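Local coordinates for unsaturated glucuronyl hydrolase (Streptococcus agalactiae, PDB 2ZZR), which hydrolyses unsaturated disaccharides of chondroitin, hyaluronan and heparin, releasing the 4,5-unsaturated uronic acid from the sugar it is joined to, at residues G47-T52 with Y60-N65; F56-K61 with A353-L358; W250-I255 with C312-M317; K286-D291 with S305-A310. All coordinates share one frame; numbering follows the deposited sequence.

Interaction 1 of 4, residues G47-T52 with Y60-N65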
# COMPACT_ATOMS: atom_id res chain seq x y z
N GLY A 47 -9.49 -19.82 -9.78
CA GLY A 47 -8.64 -20.68 -10.60
C GLY A 47 -7.32 -20.01 -10.92
O GLY A 47 -6.60 -19.57 -10.02
N GLU A 48 -7.00 -19.94 -12.21
CA GLU A 48 -5.78 -19.26 -12.66
C GLU A 48 -6.03 -17.77 -12.96
O GLU A 48 -5.12 -17.05 -13.38
CB GLU A 48 -5.16 -19.98 -13.86
CG GLU A 48 -4.41 -21.27 -13.45
CD GLU A 48 -3.61 -21.92 -14.57
OE1 GLU A 48 -3.10 -21.20 -15.46
OE2 GLU A 48 -3.48 -23.16 -14.55
N GLU A 49 -7.26 -17.32 -12.73
CA GLU A 49 -7.61 -15.93 -12.95
C GLU A 49 -7.57 -15.14 -11.64
O GLU A 49 -7.01 -15.62 -10.65
CB GLU A 49 -8.96 -15.82 -13.67
CG GLU A 49 -8.88 -16.31 -15.11
CD GLU A 49 -10.06 -15.88 -15.96
OE1 GLU A 49 -11.20 -16.25 -15.62
OE2 GLU A 49 -9.83 -15.18 -16.98
N TYR A 50 -8.13 -13.93 -11.63
CA TYR A 50 -7.88 -12.97 -10.55
C TYR A 50 -9.15 -12.29 -10.05
O TYR A 50 -10.11 -12.14 -10.80
CB TYR A 50 -6.88 -11.89 -11.03
CG TYR A 50 -5.55 -12.46 -11.46
CD1 TYR A 50 -5.37 -12.99 -12.74
CD2 TYR A 50 -4.46 -12.48 -10.58
CE1 TYR A 50 -4.16 -13.53 -13.13
CE2 TYR A 50 -3.24 -13.01 -10.97
CZ TYR A 50 -3.10 -13.54 -12.25
OH TYR A 50 -1.89 -14.07 -12.64
N PRO A 51 -9.15 -11.87 -8.77
CA PRO A 51 -10.25 -11.04 -8.28
C PRO A 51 -10.24 -9.70 -8.99
O PRO A 51 -9.17 -9.21 -9.37
CB PRO A 51 -9.93 -10.84 -6.80
CG PRO A 51 -8.47 -11.12 -6.67
CD PRO A 51 -8.15 -12.14 -7.72
N THR A 52 -11.43 -9.13 -9.19
CA THR A 52 -11.54 -7.73 -9.60
C THR A 52 -10.99 -6.85 -8.46
O THR A 52 -10.87 -7.33 -7.33
CB THR A 52 -13.01 -7.34 -9.89
OG1 THR A 52 -13.86 -7.80 -8.82
CG2 THR A 52 -13.47 -7.96 -11.20
N TYR A 60 -16.36 -10.82 -5.04
CA TYR A 60 -15.47 -10.49 -6.15
C TYR A 60 -16.03 -11.07 -7.44
O TYR A 60 -16.64 -12.14 -7.44
CB TYR A 60 -14.08 -11.08 -5.95
CG TYR A 60 -13.20 -10.34 -4.97
CD1 TYR A 60 -12.71 -9.07 -5.27
CD2 TYR A 60 -12.82 -10.94 -3.77
CE1 TYR A 60 -11.88 -8.39 -4.36
CE2 TYR A 60 -12.00 -10.27 -2.86
CZ TYR A 60 -11.54 -9.00 -3.17
OH TYR A 60 -10.73 -8.34 -2.28
N LYS A 61 -15.81 -10.36 -8.54
CA LYS A 61 -15.92 -10.95 -9.86
C LYS A 61 -14.55 -11.49 -10.27
O LYS A 61 -13.54 -11.24 -9.60
CB LYS A 61 -16.47 -9.95 -10.88
CG LYS A 61 -17.97 -9.71 -10.72
CD LYS A 61 -18.48 -8.56 -11.58
CE LYS A 61 -19.91 -8.22 -11.19
NZ LYS A 61 -20.41 -7.01 -11.90
N VAL A 62 -14.52 -12.24 -11.37
CA VAL A 62 -13.30 -12.88 -11.85
C VAL A 62 -12.81 -12.17 -13.12
O VAL A 62 -13.62 -11.88 -14.01
CB VAL A 62 -13.53 -14.38 -12.14
CG1 VAL A 62 -12.24 -15.06 -12.54
CG2 VAL A 62 -14.14 -15.07 -10.92
N MET A 63 -11.51 -11.91 -13.19
CA MET A 63 -10.93 -11.16 -14.31
C MET A 63 -9.56 -11.69 -14.73
O MET A 63 -8.93 -12.47 -14.01
CB MET A 63 -10.83 -9.67 -13.96
CG MET A 63 -9.69 -9.34 -13.00
SD MET A 63 -9.34 -7.57 -12.97
CE MET A 63 -8.76 -7.32 -14.65
N ASP A 64 -9.09 -11.24 -15.90
CA ASP A 64 -7.78 -11.62 -16.38
C ASP A 64 -6.68 -10.73 -15.78
O ASP A 64 -6.95 -9.94 -14.87
CB ASP A 64 -7.73 -11.64 -17.92
CG ASP A 64 -7.98 -10.27 -18.55
OD1 ASP A 64 -8.10 -9.26 -17.82
OD2 ASP A 64 -8.04 -10.21 -19.79
N ASN A 65 -5.46 -10.87 -16.29
CA ASN A 65 -4.30 -10.16 -15.74
C ASN A 65 -4.03 -8.84 -16.47
O ASN A 65 -3.01 -8.70 -17.15
CB ASN A 65 -3.06 -11.07 -15.75
CG ASN A 65 -1.99 -10.60 -14.78
OD1 ASN A 65 -2.12 -9.55 -14.15
ND2 ASN A 65 -0.91 -11.38 -14.66
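A two-stranded antiparallel beta hairpin, strands 50-56 and 59-63, pairs here through Tyr50 and Met63, with Thr52 and Lys61 nearer its turn. Tyr50 and Met63 form a hydrogen-bonded pair: Tyr50 N donates to Met63 O at 2.9 Å, and Met63 N returns a bond to Tyr50 O at 2.8 Å. Proline has no N-H to give, which suits Pro51 to the non-hydrogen-bonded pair with Val62. Its CB instead lies over one face of the Tyr60 ring, 3.8 Å from the centroid, a CH-pi contact that uses the flat aromatic surface. Thr52 grips Lys61 twice. Thr52 N reaches Lys61 O at 3.0 Å, while Lys61 N donates to Thr52 OG1 at 3.2 Å. With chi1 at 47°, OG1 sits between the backbone N and the carbonyl carbon, and there it also bonds to Ala54 O; CG2 packs on Lys61 CB at 3.6 Å. The Tyr50 ring passes Asn65 obliquely, its plane 34° from the amide, with CE1 3.8 Å from Asn65 CB. That amide is held by Arg103 and Ser99 of helix 87-105. Tyr50 also packs on helix 70-84, Val62 leans on Tyr45 and Phe46 of helix 25-46, and Tyr60 OH bonds to Asp379 of helix 376-390, which places the hairpin among four helices.

Interaction 2 of 4, residues F56-K61 with A353-L358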
# COMPACT_ATOMS: atom_id res chain seq x y z
N PHE A 56 -18.42 -6.84 -5.35
CA PHE A 56 -19.74 -6.34 -5.72
C PHE A 56 -20.73 -7.06 -4.82
O PHE A 56 -20.87 -8.28 -4.90
CB PHE A 56 -20.05 -6.69 -7.18
CG PHE A 56 -19.12 -6.04 -8.18
CD1 PHE A 56 -19.48 -4.86 -8.81
CD2 PHE A 56 -17.89 -6.62 -8.48
CE1 PHE A 56 -18.63 -4.25 -9.74
CE2 PHE A 56 -17.02 -6.02 -9.40
CZ PHE A 56 -17.40 -4.83 -10.03
N ASN A 57 -21.39 -6.30 -3.95
CA ASN A 57 -22.21 -6.87 -2.88
C ASN A 57 -21.40 -7.91 -2.07
O ASN A 57 -21.90 -8.99 -1.72
CB ASN A 57 -23.52 -7.45 -3.44
CG ASN A 57 -24.36 -6.41 -4.16
OD1 ASN A 57 -24.82 -6.64 -5.28
ND2 ASN A 57 -24.54 -5.24 -3.54
N ASN A 58 -20.14 -7.56 -1.83
CA ASN A 58 -19.17 -8.39 -1.08
C ASN A 58 -18.73 -9.69 -1.74
O ASN A 58 -18.12 -10.55 -1.09
CB ASN A 58 -19.61 -8.58 0.38
CG ASN A 58 -19.44 -7.32 1.19
OD1 ASN A 58 -18.52 -6.54 0.94
ND2 ASN A 58 -20.33 -7.10 2.15
N ILE A 59 -18.99 -9.81 -3.04
CA ILE A 59 -18.48 -10.92 -3.84
C ILE A 59 -17.62 -10.40 -5.00
O ILE A 59 -18.09 -9.61 -5.83
CB ILE A 59 -19.65 -11.81 -4.39
CG1 ILE A 59 -20.53 -12.35 -3.25
CG2 ILE A 59 -19.11 -12.92 -5.30
CD1 ILE A 59 -19.84 -13.31 -2.27
N TYR A 60 -16.36 -10.82 -5.04
CA TYR A 60 -15.47 -10.49 -6.15
C TYR A 60 -16.03 -11.07 -7.44
O TYR A 60 -16.64 -12.14 -7.44
CB TYR A 60 -14.08 -11.08 -5.95
CG TYR A 60 -13.20 -10.34 -4.97
CD1 TYR A 60 -12.71 -9.07 -5.27
CD2 TYR A 60 -12.82 -10.94 -3.77
CE1 TYR A 60 -11.88 -8.39 -4.36
CE2 TYR A 60 -12.00 -10.27 -2.86
CZ TYR A 60 -11.54 -9.00 -3.17
OH TYR A 60 -10.73 -8.34 -2.28
N LYS A 61 -15.81 -10.36 -8.54
CA LYS A 61 -15.92 -10.95 -9.86
C LYS A 61 -14.55 -11.49 -10.27
O LYS A 61 -13.54 -11.24 -9.60
CB LYS A 61 -16.47 -9.95 -10.88
CG LYS A 61 -17.97 -9.71 -10.72
CD LYS A 61 -18.48 -8.56 -11.58
CE LYS A 61 -19.91 -8.22 -11.19
NZ LYS A 61 -20.41 -7.01 -11.90
N ALA A 353 -17.64 -18.61 -1.56
CA ALA A 353 -16.85 -18.26 -2.74
C ALA A 353 -16.95 -16.77 -3.10
O ALA A 353 -18.04 -16.21 -3.18
CB ALA A 353 -17.25 -19.13 -3.93
N GLY A 354 -15.79 -16.15 -3.28
CA GLY A 354 -15.71 -14.75 -3.73
C GLY A 354 -15.75 -13.67 -2.67
O GLY A 354 -15.62 -12.49 -2.99
N ARG A 355 -15.94 -14.05 -1.40
CA ARG A 355 -15.90 -13.09 -0.30
C ARG A 355 -14.47 -12.57 -0.13
O ARG A 355 -13.51 -13.28 -0.46
CB ARG A 355 -16.38 -13.72 1.01
CG ARG A 355 -17.87 -14.08 1.07
CD ARG A 355 -18.78 -12.91 1.38
NE ARG A 355 -18.65 -12.43 2.76
CZ ARG A 355 -19.46 -11.54 3.32
NH1 ARG A 355 -19.27 -11.17 4.58
NH2 ARG A 355 -20.47 -11.02 2.63
N PRO A 356 -14.32 -11.33 0.37
CA PRO A 356 -12.99 -10.78 0.64
C PRO A 356 -12.52 -11.18 2.04
O PRO A 356 -13.29 -11.73 2.83
CB PRO A 356 -13.22 -9.28 0.58
CG PRO A 356 -14.61 -9.10 1.08
CD PRO A 356 -15.38 -10.36 0.70
N LEU A 357 -11.26 -10.90 2.35
CA LEU A 357 -10.74 -11.13 3.70
C LEU A 357 -11.25 -10.06 4.65
O LEU A 357 -11.47 -10.32 5.84
CB LEU A 357 -9.21 -11.14 3.69
CG LEU A 357 -8.48 -12.08 2.73
CD1 LEU A 357 -7.00 -12.04 2.98
CD2 LEU A 357 -9.01 -13.52 2.86
N LEU A 358 -11.42 -8.85 4.11
CA LEU A 358 -11.71 -7.66 4.89
C LEU A 358 -12.85 -6.88 4.22
O LEU A 358 -12.82 -6.65 3.02
CB LEU A 358 -10.44 -6.79 4.97
CG LEU A 358 -10.42 -5.51 5.82
CD1 LEU A 358 -10.46 -5.81 7.31
CD2 LEU A 358 -9.18 -4.67 5.48
O HOH W 1 -21.98 -11.25 0.09
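Tyr60 lays the CE2 corner of its ring against Pro356, 3.7 Å from Pro356 CA and 3.8 Å from Pro356 CB, the two side chains crossing at a slant. Proline suits the place by offering these apolar carbons to the buried ring. Beside the ring, Tyr60 N donates to Gly354 O at 2.7 Å, nearly straight at 171°. Gly354 suits this close passage because a CB there would run into Ile59 CG2 and be jammed against the carbonyl O of Ala353. The hairpin turn from Phe56 to Ile59 is a type I' beta turn, whose positive phi angles Asn57 and Asn58 tolerate well; through it and the start of strand 59-63, the hairpin docks on the loop between helix 328-346 and strand 361-362. Asn58 O is buried without a hydrogen-bonding partner, and Arg355 CA points a C-H at it over 3.5 Å, while Pro356 CD lies 3.3 Å from the same oxygen. Arg355 doubles back, and its bend at chi2 (-81°) puts CD 3.8 Å from Ile59 CD1. Its NH2 comes within 3.4 Å of Asn58 CB, with the guanidinium turned 78° from the Asn58 side-chain amide. At the guanidinium edge a water accepts from Arg355 NH2 and donates to Asn57 O, while Arg355 NE is held by Asn348.

Interaction 3 of 4, residues W250-I255 with C312-M317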
# COMPACT_ATOMS: atom_id res chain seq x y z
N TRP A 250 -0.95 5.81 2.02
CA TRP A 250 0.15 5.57 1.08
C TRP A 250 1.42 6.29 1.55
O TRP A 250 2.51 5.77 1.39
CB TRP A 250 -0.19 6.04 -0.34
CG TRP A 250 -1.25 5.25 -1.08
CD1 TRP A 250 -2.26 5.78 -1.84
CD2 TRP A 250 -1.40 3.82 -1.16
NE1 TRP A 250 -3.03 4.77 -2.38
CE2 TRP A 250 -2.52 3.56 -1.98
CE3 TRP A 250 -0.70 2.73 -0.61
CZ2 TRP A 250 -2.97 2.26 -2.27
CZ3 TRP A 250 -1.14 1.43 -0.90
CH2 TRP A 250 -2.27 1.21 -1.72
N GLY A 251 1.26 7.49 2.11
CA GLY A 251 2.38 8.22 2.69
C GLY A 251 2.93 7.50 3.92
O GLY A 251 4.14 7.30 4.04
N ILE A 252 2.02 7.09 4.81
CA ILE A 252 2.40 6.42 6.07
C ILE A 252 3.21 5.16 5.83
O ILE A 252 4.14 4.87 6.59
CB ILE A 252 1.16 6.14 6.96
CG1 ILE A 252 0.56 7.46 7.44
CG2 ILE A 252 1.53 5.27 8.17
CD1 ILE A 252 -0.86 7.34 7.95
N TYR A 253 2.90 4.42 4.76
CA TYR A 253 3.67 3.21 4.45
C TYR A 253 4.81 3.49 3.47
O TYR A 253 5.91 2.99 3.64
CB TYR A 253 2.73 2.10 3.94
CG TYR A 253 3.31 0.69 3.93
CD1 TYR A 253 2.64 -0.33 3.25
CD2 TYR A 253 4.50 0.37 4.60
CE1 TYR A 253 3.14 -1.65 3.24
CE2 TYR A 253 5.02 -0.94 4.59
CZ TYR A 253 4.33 -1.94 3.90
OH TYR A 253 4.82 -3.23 3.88
N GLY A 254 4.55 4.31 2.46
CA GLY A 254 5.58 4.61 1.47
C GLY A 254 6.83 5.26 2.05
O GLY A 254 7.95 5.01 1.58
N ILE A 255 6.66 6.10 3.07
CA ILE A 255 7.79 6.79 3.68
C ILE A 255 8.77 5.82 4.37
O ILE A 255 9.94 5.79 4.02
CB ILE A 255 7.36 7.96 4.62
CG1 ILE A 255 6.72 9.09 3.81
CG2 ILE A 255 8.58 8.48 5.41
CD1 ILE A 255 5.99 10.13 4.67
N CYS A 312 0.58 -1.48 8.47
CA CYS A 312 1.85 -1.95 7.88
C CYS A 312 2.94 -0.89 7.96
O CYS A 312 4.09 -1.19 8.32
CB CYS A 312 1.66 -2.41 6.43
SG CYS A 312 0.58 -3.85 6.28
N GLY A 313 2.57 0.36 7.65
CA GLY A 313 3.50 1.49 7.67
C GLY A 313 4.05 1.77 9.06
O GLY A 313 5.25 1.99 9.24
N ILE A 314 3.17 1.77 10.05
CA ILE A 314 3.57 2.01 11.44
C ILE A 314 4.49 0.86 11.90
O ILE A 314 5.55 1.10 12.49
CB ILE A 314 2.34 2.16 12.37
CG1 ILE A 314 1.55 3.43 12.01
CG2 ILE A 314 2.78 2.21 13.85
CD1 ILE A 314 0.19 3.51 12.68
N HIS A 315 4.09 -0.38 11.60
CA HIS A 315 4.90 -1.54 11.96
C HIS A 315 6.31 -1.43 11.38
O HIS A 315 7.31 -1.66 12.08
CB HIS A 315 4.22 -2.83 11.47
CG HIS A 315 4.97 -4.07 11.84
ND1 HIS A 315 4.73 -4.78 13.00
CD2 HIS A 315 5.98 -4.72 11.20
CE1 HIS A 315 5.56 -5.82 13.06
NE2 HIS A 315 6.32 -5.80 11.98
N GLU A 316 6.39 -1.06 10.10
CA GLU A 316 7.67 -0.88 9.43
C GLU A 316 8.55 0.21 10.07
O GLU A 316 9.72 -0.04 10.37
CB GLU A 316 7.46 -0.60 7.94
CG GLU A 316 8.76 -0.54 7.12
CD GLU A 316 9.56 -1.84 7.17
OE1 GLU A 316 10.79 -1.77 6.96
OE2 GLU A 316 8.96 -2.93 7.40
N MET A 317 7.98 1.40 10.27
CA MET A 317 8.75 2.51 10.83
C MET A 317 9.29 2.21 12.23
O MET A 317 10.39 2.65 12.58
CB MET A 317 7.90 3.78 10.88
CG MET A 317 8.70 5.05 11.24
SD MET A 317 9.52 5.82 9.83
CE MET A 317 11.06 4.91 9.77
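Tyr253 turns one face of its ring to Cys312 CB and to the backbone N of Gly313, its CG anti to its own backbone N (chi1 -164°). Cys312 CB lies over the face, 3.8 Å from the ring centroid and 18° off the normal, in a CH-pi contact displaced toward the rim at CE1 and CZ. Cys312 SG stands farther off, 5.1 Å from the centroid and oblique to it. At the far rim, diagonal to CE1, Tyr253 CD2 comes within 3.4 Å of Gly313 CA. Glycine suits this place because a CB would clash with Ile252 O and Tyr253 CA; the two backbones meet here, with Tyr253 CA and Gly313 CA 3.7 Å apart. Ile252 O is buried without a hydrogen-bonding partner, since Pro256, one turn on, has no N-H to give. Ile252 CG2 packs on Ile314 CG1 at 4.3 Å. Arg388 bonds to Tyr253 OH and forms a salt bridge with Glu316 OE2, as does Lys319. Helices 245-262 and 304-318 run roughly parallel, the axes of 250-255 and 312-317 crossing at 30° and 7.7 Å apart: a glycine-mediated close helix packing within the alpha barrel, on the helix carrying Trp250, a probable substrate-binding residue.

Interaction 4 of 4, residues K286-D291 with S305-A310. With SO4 (sulfate ion), chain C; SO4 (sulfate ion), chain D.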
# COMPACT_ATOMS: atom_id res chain seq x y z
N LYS A 286 -11.07 3.32 15.85
CA LYS A 286 -9.73 3.50 15.26
C LYS A 286 -9.60 2.99 13.82
O LYS A 286 -8.49 2.69 13.36
CB LYS A 286 -8.63 2.90 16.16
CG LYS A 286 -8.77 3.20 17.66
CD LYS A 286 -8.82 4.70 17.97
CE LYS A 286 -8.74 4.95 19.48
NZ LYS A 286 -9.92 4.43 20.23
N VAL A 287 -10.72 2.90 13.11
CA VAL A 287 -10.71 2.50 11.70
C VAL A 287 -11.18 3.67 10.84
O VAL A 287 -12.32 4.11 10.94
CB VAL A 287 -11.55 1.21 11.44
CG1 VAL A 287 -11.67 0.93 9.95
CG2 VAL A 287 -10.91 0.02 12.15
N SER A 288 -10.28 4.16 9.99
CA SER A 288 -10.51 5.35 9.18
C SER A 288 -11.81 5.28 8.39
O SER A 288 -12.11 4.28 7.75
CB SER A 288 -9.35 5.53 8.20
OG SER A 288 -9.23 4.40 7.36
N TYR A 289 -12.58 6.37 8.44
CA TYR A 289 -13.63 6.61 7.46
C TYR A 289 -12.94 6.83 6.12
O TYR A 289 -11.73 7.11 6.08
CB TYR A 289 -14.49 7.81 7.87
CG TYR A 289 -15.56 7.46 8.89
CD1 TYR A 289 -16.89 7.26 8.49
CD2 TYR A 289 -15.24 7.31 10.24
CE1 TYR A 289 -17.87 6.92 9.43
CE2 TYR A 289 -16.22 6.96 11.17
CZ TYR A 289 -17.53 6.78 10.76
OH TYR A 289 -18.51 6.44 11.68
N TRP A 290 -13.67 6.68 5.03
CA TRP A 290 -13.05 6.73 3.70
C TRP A 290 -12.40 8.08 3.42
O TRP A 290 -11.43 8.19 2.66
CB TRP A 290 -14.08 6.35 2.62
CG TRP A 290 -15.10 7.41 2.36
CD1 TRP A 290 -16.30 7.57 3.00
CD2 TRP A 290 -15.03 8.43 1.37
NE1 TRP A 290 -16.98 8.65 2.47
CE2 TRP A 290 -16.22 9.19 1.46
CE3 TRP A 290 -14.09 8.78 0.40
CZ2 TRP A 290 -16.48 10.28 0.64
CZ3 TRP A 290 -14.34 9.87 -0.42
CH2 TRP A 290 -15.53 10.60 -0.30
N ASP A 291 -12.97 9.12 4.03
CA ASP A 291 -12.37 10.44 4.04
C ASP A 291 -12.25 10.87 5.49
O ASP A 291 -13.19 10.72 6.27
CB ASP A 291 -13.23 11.43 3.26
CG ASP A 291 -12.49 12.71 2.96
OD1 ASP A 291 -12.33 13.05 1.77
OD2 ASP A 291 -12.03 13.38 3.92
N SER A 305 -9.17 -0.44 4.00
CA SER A 305 -7.90 -0.63 3.29
C SER A 305 -6.88 0.43 3.67
O SER A 305 -5.68 0.16 3.70
CB SER A 305 -8.09 -0.70 1.76
OG SER A 305 -8.36 0.58 1.19
N ALA A 306 -7.36 1.64 3.98
CA ALA A 306 -6.48 2.73 4.42
C ALA A 306 -5.88 2.39 5.77
O ALA A 306 -4.69 2.61 6.01
CB ALA A 306 -7.25 4.04 4.49
N THR A 307 -6.71 1.84 6.65
CA THR A 307 -6.28 1.48 8.00
C THR A 307 -5.30 0.28 7.96
O THR A 307 -4.27 0.30 8.65
CB THR A 307 -7.50 1.26 8.92
OG1 THR A 307 -8.20 2.51 9.06
CG2 THR A 307 -7.07 0.79 10.31
N ALA A 308 -5.60 -0.72 7.13
CA ALA A 308 -4.68 -1.86 6.97
C ALA A 308 -3.30 -1.41 6.49
O ALA A 308 -2.27 -1.83 7.03
CB ALA A 308 -5.26 -2.88 6.01
N THR A 309 -3.29 -0.52 5.50
CA THR A 309 -2.05 0.03 4.93
C THR A 309 -1.26 0.83 5.98
O THR A 309 -0.04 0.68 6.09
CB THR A 309 -2.38 0.89 3.68
OG1 THR A 309 -3.12 0.08 2.75
CG2 THR A 309 -1.12 1.38 2.99
N ALA A 310 -1.97 1.65 6.76
CA ALA A 310 -1.34 2.43 7.83
C ALA A 310 -0.72 1.54 8.91
O ALA A 310 0.35 1.85 9.45
CB ALA A 310 -2.33 3.42 8.44
S SO4 C . -21.89 6.00 11.64
O1 SO4 C . -21.51 6.21 13.03
O2 SO4 C . -21.00 6.74 10.75
O3 SO4 C . -21.81 4.58 11.31
O4 SO4 C . -23.26 6.46 11.43
S SO4 D . -11.62 7.70 21.27
O1 SO4 D . -10.81 8.66 22.03
O2 SO4 D . -10.87 7.21 20.11
O3 SO4 D . -11.97 6.57 22.12
O4 SO4 D . -12.83 8.37 20.79
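Thr307 OG1 and Ser288 OG share a 2.7 Å hydrogen bond in which either hydroxyl could be the donor, and this bond joins a loop to helix 304-318. Ser288 N also lies 2.8 Å from Thr307 OG1. The chi1 of Ser288, 59°, puts OG between the backbone N and the carbonyl carbon, on the helix side of the loop. Serine's short side chain brings OG to Thr307 OG1, and the small Ala306 beside it allows Ser288 OG to lie 3.5 Å from Ala306 CB. Val287 crosses Thr307 at about a right angle, its CG1 3.9 Å from Thr307 OG1. The methyl of Thr307, CG2, lies 3.9 Å from Lys286 O, which is buried with no hydrogen-bonding partner. Two side chains of the loop carry sulfate ions, probably from the crystallisation liquor: Lys286 NZ, which also bonds to Glu284 O, donates to O2 of the chain D sulfate at 2.9 Å, and Tyr289 OH to O2 of the chain C sulfate at 2.7 Å, that oxygen lying in the plane of the tyrosine ring at its edge. Within the helix, Thr309 OG1 and Thr309 N both bond to Ser305 O, arriving from opposite faces of its carbonyl plane. Around the contact, Val287 packs on Ser341, Leu342 and Tyr346 of helix 328-346, while Ala306 meets Ala245, and Thr309 meets Ala249 and Trp250, on helix 245-262, with Arg246, probably substrate-binding, close to Ala306.

In the fold
Interactions 1 and 2 share Tyr60, Lys61 and strand 59-63, their centres 11 Å apart: one pairs the hairpin strands, the other fastens the hairpin to a loop nearly 300 residues later in sequence. Interactions 3 and 4 share helix 304-318 and touch directly, as where Tyr253 CB meets Thr309 O. The centres of interactions 3 and 4 are 13 Å apart. They lie in the long span of chain between the two segments of interaction 2, and interaction 1 precedes both. Interactions 1 and 3 are 28 Å apart between centres. Interaction 2 thus ties the early hairpin to a late loop, whereas the helical pair packs the barrel beside Arg246 and Trp250, which probably bind substrate.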